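Local atomic coordinates of putative isomerase (Sinorhizobium meliloti, PDB entry 2PPG), a protein that is a putative isomerase of the mandelate racemase/muconate lactonizing enzyme family in the enolase superfamily, pairing an N-terminal domain with a TIM-barrel domain. Residues 239-244 with 264-269; 287-292 with 313-318. All coordinates share one frame; numbering follows the deposited sequence.

Contact 1 of 2, residues 239-244 with 264-269; sequences LWFAEA and AIAVGE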
ATOM      1  N   LEU A 239     -20.865  -1.850  24.732  1.00 34.23           N
ATOM      2  CA  LEU A 239     -19.483  -1.620  25.169  1.00 33.03           C
ATOM      3  C   LEU A 239     -18.969  -0.237  24.760  1.00 30.08           C
ATOM      4  O   LEU A 239     -18.921   0.094  23.577  1.00 33.38           O
ATOM      5  CB  LEU A 239     -18.554  -2.752  24.677  1.00 29.51           C
ATOM      6  CG  LEU A 239     -17.097  -2.849  25.164  1.00 29.85           C
ATOM      7  CD1 LEU A 239     -16.930  -2.951  26.684  1.00 25.08           C
ATOM      8  CD2 LEU A 239     -16.395  -4.006  24.476  1.00 30.97           C
ATOM      9  N   TRP A 240     -18.612   0.560  25.763  1.00 28.82           N
ATOM     10  CA  TRP A 240     -18.064   1.906  25.596  1.00 23.71           C
ATOM     11  C   TRP A 240     -16.682   1.857  24.944  1.00 26.24           C
ATOM     12  O   TRP A 240     -16.492   2.393  23.854  1.00 24.31           O
ATOM     13  CB  TRP A 240     -17.991   2.579  26.968  1.00 26.55           C
ATOM     14  CG  TRP A 240     -17.462   3.979  26.985  1.00 27.29           C
ATOM     15  CD1 TRP A 240     -17.445   4.883  25.945  1.00 25.01           C
ATOM     16  CD2 TRP A 240     -16.907   4.660  28.114  1.00 28.29           C
ATOM     17  NE1 TRP A 240     -16.881   6.061  26.355  1.00 25.08           N
ATOM     18  CE2 TRP A 240     -16.551   5.959  27.685  1.00 30.29           C
ATOM     19  CE3 TRP A 240     -16.662   4.294  29.445  1.00 27.19           C
ATOM     20  CZ2 TRP A 240     -15.965   6.895  28.545  1.00 27.84           C
ATOM     21  CZ3 TRP A 240     -16.081   5.226  30.295  1.00 27.18           C
ATOM     22  CH2 TRP A 240     -15.739   6.509  29.842  1.00 26.12           C
ATOM     23  N   PHE A 241     -15.719   1.213  25.596  1.00 25.95           N
ATOM     24  CA  PHE A 241     -14.427   1.004  24.945  1.00 27.44           C
ATOM     25  C   PHE A 241     -13.621  -0.200  25.431  1.00 27.58           C
ATOM     26  O   PHE A 241     -13.764  -0.644  26.567  1.00 27.40           O
ATOM     27  CB  PHE A 241     -13.579   2.277  24.959  1.00 26.86           C
ATOM     28  CG  PHE A 241     -13.131   2.725  26.335  1.00 29.42           C
ATOM     29  CD1 PHE A 241     -12.062   2.103  26.982  1.00 30.04           C
ATOM     30  CD2 PHE A 241     -13.728   3.825  26.950  1.00 27.26           C
ATOM     31  CE1 PHE A 241     -11.630   2.545  28.241  1.00 29.73           C
ATOM     32  CE2 PHE A 241     -13.295   4.280  28.201  1.00 24.26           C
ATOM     33  CZ  PHE A 241     -12.249   3.645  28.846  1.00 24.70           C
ATOM     34  N   ALA A 242     -12.793  -0.736  24.538  1.00 28.07           N
ATOM     35  CA  ALA A 242     -11.853  -1.798  24.876  1.00 30.83           C
ATOM     36  C   ALA A 242     -10.482  -1.189  25.132  1.00 29.90           C
ATOM     37  O   ALA A 242      -9.929  -0.519  24.275  1.00 32.63           O
ATOM     38  CB  ALA A 242     -11.775  -2.787  23.752  1.00 29.07           C
ATOM     39  N   GLU A 243      -9.943  -1.413  26.321  1.00 34.80           N
ATOM     40  CA  GLU A 243      -8.621  -0.902  26.686  1.00 34.74           C
ATOM     41  C   GLU A 243      -7.598  -2.038  26.702  1.00 33.89           C
ATOM     42  O   GLU A 243      -7.915  -3.162  27.100  1.00 32.79           O
ATOM     43  CB  GLU A 243      -8.691  -0.212  28.057  1.00 35.78           C
ATOM     44  CG  GLU A 243      -7.350  -0.045  28.776  1.00 38.79           C
ATOM     45  CD  GLU A 243      -7.448   0.789  30.039  1.00 40.92           C
ATOM     46  OE1 GLU A 243      -8.467   1.490  30.210  1.00 44.00           O
ATOM     47  OE2 GLU A 243      -6.506   0.749  30.863  1.00 44.41           O
ATOM     48  N   ALA A 244      -6.375  -1.733  26.270  1.00 34.43           N
ATOM     49  CA  ALA A 244      -5.268  -2.697  26.236  1.00 32.37           C
ATOM     50  C   ALA A 244      -5.672  -4.122  25.827  1.00 35.12           C
ATOM     51  O   ALA A 244      -5.474  -5.043  26.604  1.00 40.09           O
ATOM     52  CB  ALA A 244      -4.569  -2.720  27.576  1.00 31.20           C
ATOM     53  N   ALA A 264     -14.724   1.244  20.030  1.00 33.11           N
ATOM     54  CA  ALA A 264     -13.579   2.118  20.131  1.00 28.55           C
ATOM     55  C   ALA A 264     -12.444   1.422  20.900  1.00 28.82           C
ATOM     56  O   ALA A 264     -12.685   0.778  21.912  1.00 26.46           O
ATOM     57  CB  ALA A 264     -13.998   3.380  20.811  1.00 26.77           C
ATOM     58  N   ILE A 265     -11.219   1.535  20.401  1.00 26.20           N
ATOM     59  CA  ILE A 265     -10.083   0.855  21.013  1.00 29.76           C
ATOM     60  C   ILE A 265      -9.204   1.864  21.716  1.00 28.10           C
ATOM     61  O   ILE A 265      -8.802   2.856  21.110  1.00 27.92           O
ATOM     62  CB  ILE A 265      -9.221   0.090  19.972  1.00 31.09           C
ATOM     63  CG1 ILE A 265     -10.033  -1.020  19.295  1.00 29.48           C
ATOM     64  CG2 ILE A 265      -7.974  -0.481  20.618  1.00 27.10           C
ATOM     65  CD1 ILE A 265     -10.770  -1.889  20.239  1.00 30.62           C
ATOM     66  N   ALA A 266      -8.903   1.602  22.987  1.00 25.00           N
ATOM     67  CA  ALA A 266      -8.188   2.568  23.820  1.00 25.92           C
ATOM     68  C   ALA A 266      -6.862   2.021  24.285  1.00 26.37           C
ATOM     69  O   ALA A 266      -6.801   0.897  24.801  1.00 27.04           O
ATOM     70  CB  ALA A 266      -9.031   2.955  25.018  1.00 25.52           C
ATOM     71  N   VAL A 267      -5.806   2.818  24.102  1.00 22.49           N
ATOM     72  CA  VAL A 267      -4.459   2.438  24.529  1.00 22.04           C
ATOM     73  C   VAL A 267      -3.699   3.676  24.940  1.00 22.80           C
ATOM     74  O   VAL A 267      -4.165   4.785  24.690  1.00 22.74           O
ATOM     75  CB  VAL A 267      -3.670   1.709  23.406  1.00 23.18           C
ATOM     76  CG1 VAL A 267      -4.335   0.381  23.064  1.00 23.39           C
ATOM     77  CG2 VAL A 267      -3.528   2.590  22.149  1.00 23.40           C
ATOM     78  N   GLY A 268      -2.541   3.503  25.575  1.00 20.87           N
ATOM     79  CA  GLY A 268      -1.634   4.633  25.788  1.00 22.36           C
ATOM     80  C   GLY A 268      -0.911   4.754  27.121  1.00 26.98           C
ATOM     81  O   GLY A 268       0.129   5.421  27.216  1.00 28.06           O
ATOM     82  N   GLU A 269      -1.442   4.110  28.154  1.00 26.36           N
ATOM     83  CA  GLU A 269      -0.956   4.317  29.513  1.00 27.50           C
ATOM     84  C   GLU A 269       0.523   3.972  29.749  1.00 25.96           C
ATOM     85  O   GLU A 269       1.158   4.563  30.607  1.00 28.53           O
ATOM     86  CB  GLU A 269      -1.860   3.584  30.515  1.00 31.19           C
ATOM     87  CG  GLU A 269      -1.686   2.078  30.543  1.00 35.25           C
ATOM     88  CD  GLU A 269      -2.713   1.406  31.411  1.00 42.89           C
ATOM     89  OE1 GLU A 269      -3.833   1.137  30.913  1.00 47.19           O
ATOM     90  OE2 GLU A 269      -2.401   1.145  32.595  1.00 44.86           O
TER
HETATM   91  O   HOH W   1     -17.403   2.068  21.050  1.00 28.81           O
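Ala-242 and Ala-266 share the shortest backbone bond of this parallel pair, 2.7 Å from Ala-266 N to Ala-242 O. Ala-242 N bonds to Ala-264 O at 3.0 Å. Ala-244 N continues the pattern with 3.0 Å to Ala-266 O. At the Trp-240 end, water 1 bridges the chains: it donates to Trp-240 O and accepts from Ala-264 N. The two strand axes run 31° apart.

On one face, Phe-241 has CG between the backbone N and the carbonyl carbon (chi1 66°). This brings its CD1 obliquely to the Ala-266 methyl, 3.7 Å from Ala-266 CB. Phe-241 CD2 sits over the centre of the Trp-240 ring, 3.5 Å above the plane. On the other face, Ala-242 CB meets Ile-265 CD1 at 3.8 Å.

The C-terminal ends bring acids together. Glu-243 OE2 and Glu-269 OE1 are 2.7 Å apart, a close approach of like groups and not a hydrogen bond. The two side chains cross at about a right angle, with their carboxylate planes 67° apart. Glu-243 OE1 forms a salt bridge with Lys-187, while Asp-217 brings a third carboxylate close to OE2. Acids at or just past the ends of adjacent barrel strands recall the metal-binding carboxylates of enolase-superfamily relatives.

Strand 241-243, helix 251-260 and strand 264-267 form one beta-alpha-beta unit of the barrel. Ile-265 packs outward on the helix, Phe-241 and Ala-266 turn inward to Ile-288, and strand 213-217 flanks strand 241-243.

Contact 2 of 2, residues 287-292 with 313-318; sequences AIVQPE and IKVIPH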
ATOM      1  N   ALA A 287      -8.971   4.533  18.606  1.00 32.89           N
ATOM      2  CA  ALA A 287      -9.928   5.633  18.703  1.00 28.10           C
ATOM      3  C   ALA A 287      -9.617   6.585  19.872  1.00 32.57           C
ATOM      4  O   ALA A 287      -9.922   7.781  19.797  1.00 34.63           O
ATOM      5  CB  ALA A 287     -11.317   5.081  18.875  1.00 30.40           C
ATOM      6  N   ILE A 288      -9.031   6.052  20.951  1.00 30.02           N
ATOM      7  CA  ILE A 288      -8.795   6.808  22.186  1.00 29.68           C
ATOM      8  C   ILE A 288      -7.362   6.650  22.709  1.00 27.78           C
ATOM      9  O   ILE A 288      -6.862   5.529  22.760  1.00 29.03           O
ATOM     10  CB  ILE A 288      -9.744   6.320  23.296  1.00 29.88           C
ATOM     11  CG1 ILE A 288     -11.208   6.414  22.839  1.00 33.24           C
ATOM     12  CG2 ILE A 288      -9.527   7.118  24.575  1.00 28.45           C
ATOM     13  CD1 ILE A 288     -12.198   5.651  23.718  1.00 30.66           C
ATOM     14  N   VAL A 289      -6.710   7.749  23.096  1.00 26.56           N
ATOM     15  CA  VAL A 289      -5.407   7.663  23.804  1.00 29.35           C
ATOM     16  C   VAL A 289      -5.571   7.835  25.293  1.00 26.23           C
ATOM     17  O   VAL A 289      -6.291   8.725  25.732  1.00 24.33           O
ATOM     18  CB  VAL A 289      -4.360   8.754  23.429  1.00 28.41           C
ATOM     19  CG1 VAL A 289      -3.240   8.172  22.665  1.00 29.74           C
ATOM     20  CG2 VAL A 289      -4.990   9.930  22.740  1.00 30.75           C
ATOM     21  N   GLN A 290      -4.851   7.029  26.067  1.00 23.57           N
ATOM     22  CA  GLN A 290      -4.948   7.095  27.521  1.00 23.86           C
ATOM     23  C   GLN A 290      -3.627   7.423  28.179  1.00 24.24           C
ATOM     24  O   GLN A 290      -3.020   6.560  28.806  1.00 25.65           O
ATOM     25  CB  GLN A 290      -5.515   5.787  28.068  1.00 22.89           C
ATOM     26  CG  GLN A 290      -6.939   5.555  27.597  1.00 28.34           C
ATOM     27  CD  GLN A 290      -7.427   4.172  27.925  1.00 33.82           C
ATOM     28  OE1 GLN A 290      -6.796   3.177  27.555  1.00 33.38           O
ATOM     29  NE2 GLN A 290      -8.563   4.093  28.622  1.00 33.71           N
ATOM     30  N   PRO A 291      -3.170   8.674  28.051  1.00 25.93           N
ATOM     31  CA  PRO A 291      -1.875   8.989  28.636  1.00 29.34           C
ATOM     32  C   PRO A 291      -1.917   8.955  30.162  1.00 28.63           C
ATOM     33  O   PRO A 291      -2.917   9.334  30.769  1.00 31.37           O
ATOM     34  CB  PRO A 291      -1.602  10.412  28.140  1.00 28.35           C
ATOM     35  CG  PRO A 291      -2.938  10.992  27.934  1.00 28.02           C
ATOM     36  CD  PRO A 291      -3.775   9.847  27.410  1.00 28.70           C
ATOM     37  N   GLU A 292      -0.838   8.471  30.755  1.00 25.16           N
ATOM     38  CA  GLU A 292      -0.681   8.478  32.189  1.00 25.40           C
ATOM     39  C   GLU A 292       0.382   9.516  32.524  1.00 25.35           C
ATOM     40  O   GLU A 292       1.583   9.348  32.229  1.00 19.25           O
ATOM     41  CB  GLU A 292      -0.316   7.081  32.707  1.00 25.53           C
ATOM     42  CG  GLU A 292       0.012   6.993  34.185  1.00 25.94           C
ATOM     43  CD  GLU A 292      -0.898   7.837  35.055  1.00 29.95           C
ATOM     44  OE1 GLU A 292      -2.088   7.488  35.233  1.00 30.60           O
ATOM     45  OE2 GLU A 292      -0.410   8.860  35.574  1.00 34.15           O
ATOM     46  N   ILE A 313      -8.420  12.024  17.447  1.00 25.69           N
ATOM     47  CA  ILE A 313      -8.482  10.914  18.382  1.00 23.41           C
ATOM     48  C   ILE A 313      -8.880  11.474  19.753  1.00 26.12           C
ATOM     49  O   ILE A 313      -8.433  12.547  20.138  1.00 28.69           O
ATOM     50  CB  ILE A 313      -7.135  10.188  18.404  1.00 25.42           C
ATOM     51  CG1 ILE A 313      -6.968   9.385  17.112  1.00 27.52           C
ATOM     52  CG2 ILE A 313      -6.998   9.290  19.618  1.00 27.58           C
ATOM     53  CD1 ILE A 313      -5.617   8.767  16.943  1.00 31.90           C
ATOM     54  N   LYS A 314      -9.766  10.777  20.455  1.00 30.31           N
ATOM     55  CA  LYS A 314     -10.236  11.202  21.766  1.00 31.44           C
ATOM     56  C   LYS A 314      -9.159  10.987  22.821  1.00 30.56           C
ATOM     57  O   LYS A 314      -8.380  10.028  22.755  1.00 31.52           O
ATOM     58  CB  LYS A 314     -11.515  10.437  22.145  1.00 36.38           C
ATOM     59  CG  LYS A 314     -12.798  11.263  22.190  1.00 40.12           C
ATOM     60  CD  LYS A 314     -12.850  12.308  21.078  1.00 44.03           C
ATOM     61  CE  LYS A 314     -13.908  13.368  21.349  1.00 48.00           C
ATOM     62  NZ  LYS A 314     -13.644  14.085  22.645  1.00 53.01           N
ATOM     63  N   VAL A 315      -9.114  11.887  23.793  1.00 28.73           N
ATOM     64  CA  VAL A 315      -8.185  11.753  24.907  1.00 25.90           C
ATOM     65  C   VAL A 315      -8.954  11.423  26.178  1.00 26.19           C
ATOM     66  O   VAL A 315      -9.773  12.219  26.633  1.00 33.55           O
ATOM     67  CB  VAL A 315      -7.365  13.045  25.145  1.00 28.08           C
ATOM     68  CG1 VAL A 315      -6.259  12.784  26.162  1.00 29.52           C
ATOM     69  CG2 VAL A 315      -6.754  13.554  23.853  1.00 26.81           C
ATOM     70  N   ILE A 316      -8.726  10.237  26.731  1.00 21.87           N
ATOM     71  CA  ILE A 316      -9.271   9.900  28.032  1.00 25.80           C
ATOM     72  C   ILE A 316      -8.138   9.523  28.994  1.00 25.96           C
ATOM     73  O   ILE A 316      -7.743   8.366  29.082  1.00 27.58           O
ATOM     74  CB  ILE A 316     -10.360   8.794  27.952  1.00 26.57           C
ATOM     75  CG1 ILE A 316     -11.486   9.228  27.013  1.00 26.36           C
ATOM     76  CG2 ILE A 316     -10.924   8.529  29.339  1.00 23.19           C
ATOM     77  CD1 ILE A 316     -12.513   8.159  26.736  1.00 25.62           C
ATOM     78  N   PRO A 317      -7.594  10.514  29.710  1.00 28.52           N
ATOM     79  CA  PRO A 317      -6.403  10.241  30.524  1.00 29.84           C
ATOM     80  C   PRO A 317      -6.552   9.111  31.539  1.00 30.99           C
ATOM     81  O   PRO A 317      -7.638   8.881  32.097  1.00 29.51           O
ATOM     82  CB  PRO A 317      -6.144  11.580  31.226  1.00 25.67           C
ATOM     83  CG  PRO A 317      -6.690  12.585  30.259  1.00 24.84           C
ATOM     84  CD  PRO A 317      -7.980  11.934  29.779  1.00 24.40           C
ATOM     85  N   HIS A 318      -5.441   8.414  31.741  1.00 32.70           N
ATOM     86  CA  HIS A 318      -5.299   7.340  32.719  1.00 32.61           C
ATOM     87  C   HIS A 318      -5.079   7.954  34.104  1.00 35.56           C
ATOM     88  O   HIS A 318      -4.474   9.031  34.240  1.00 33.91           O
ATOM     89  CB  HIS A 318      -4.083   6.504  32.321  1.00 32.98           C
ATOM     90  CG  HIS A 318      -3.891   5.259  33.126  1.00 36.04           C
ATOM     91  ND1 HIS A 318      -2.913   5.142  34.090  1.00 37.65           N
ATOM     92  CD2 HIS A 318      -4.520   4.061  33.079  1.00 35.68           C
ATOM     93  CE1 HIS A 318      -2.961   3.934  34.619  1.00 36.02           C
ATOM     94  NE2 HIS A 318      -3.929   3.259  34.025  1.00 37.43           N
TER
HETATM   95  O   HOH W   2      -8.390   6.158  30.459  1.00 29.18           O
HETATM   96  O   HOH W   3      -2.955  10.951  33.408  1.00 24.20           O
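Ile-288 pairs with Lys-314 and Val-289 with Val-315 in a short parallel stretch, the segments running 32° apart end to end. Val-289 N bonds to Lys-314 O at 2.8 Å, and Ile-316 N to Val-289 O at 3.0 Å.

Ile-288 lays CG2 against Ile-316 CG1 at 3.8 Å on the inner side. On the outer side, Val-289 CG2 meets Ile-313 CG2, also at 3.8 Å, with the two side chains at about a right angle. Val-289 and Val-315 both pack on Ala-308 of helix 293-310. This helix is the crossover of a beta-alpha-beta unit of the TIM barrel, joining strand 288-289 to strand 314-315.

Beyond the strands, His-318 N reaches Pro-291 O at 2.9 Å, from above the carbonyl plane. The His-318 ring turns its edge to Glu-292, whose OE1 is somewhat tilted out of the ring plane. His-318 ND1 donates to Glu-292 OE1 over 2.7 Å, and OE1 accepts through its anti lone pair. The carboxylate and ring planes are 78° apart. Glu-292 has CG anti to its backbone N (chi1 174°) and bends at chi2, which brings OE1 to the ring. Its OE2 caps Gly-294 N, so the residue also serves as N-cap of helix 293-310. Water 3 donates to both Pro-291 O and His-318 O. Water 2 donates to Ile-316 O and accepts a weak bond from Gln-290 NE2, whose stronger partner is Glu-243.

In the fold
Contacts 1 and 2 are both buried, and each closes a beta-alpha-beta unit of the same barrel. They follow one another along the chain, with centres about 8 Å apart. Strands 264-267 and 288-289 are neighbours in the sheet. Just past the second, Gln-290 N makes a probable hydrogen bond to Val-267 O, 2.7 Å. Contact 2 buries more surface, 585 Å² against 357 Å², through branched apolar side chains and through Glu-292 and His-318, where contact 1 has alanines. In both, the strand portions are mostly apolar and polar groups gather at the C-terminal ends, repulsive in contact 1 and hydrogen-bonded in contact 2. Gln-290 links the two by its bond to Glu-243.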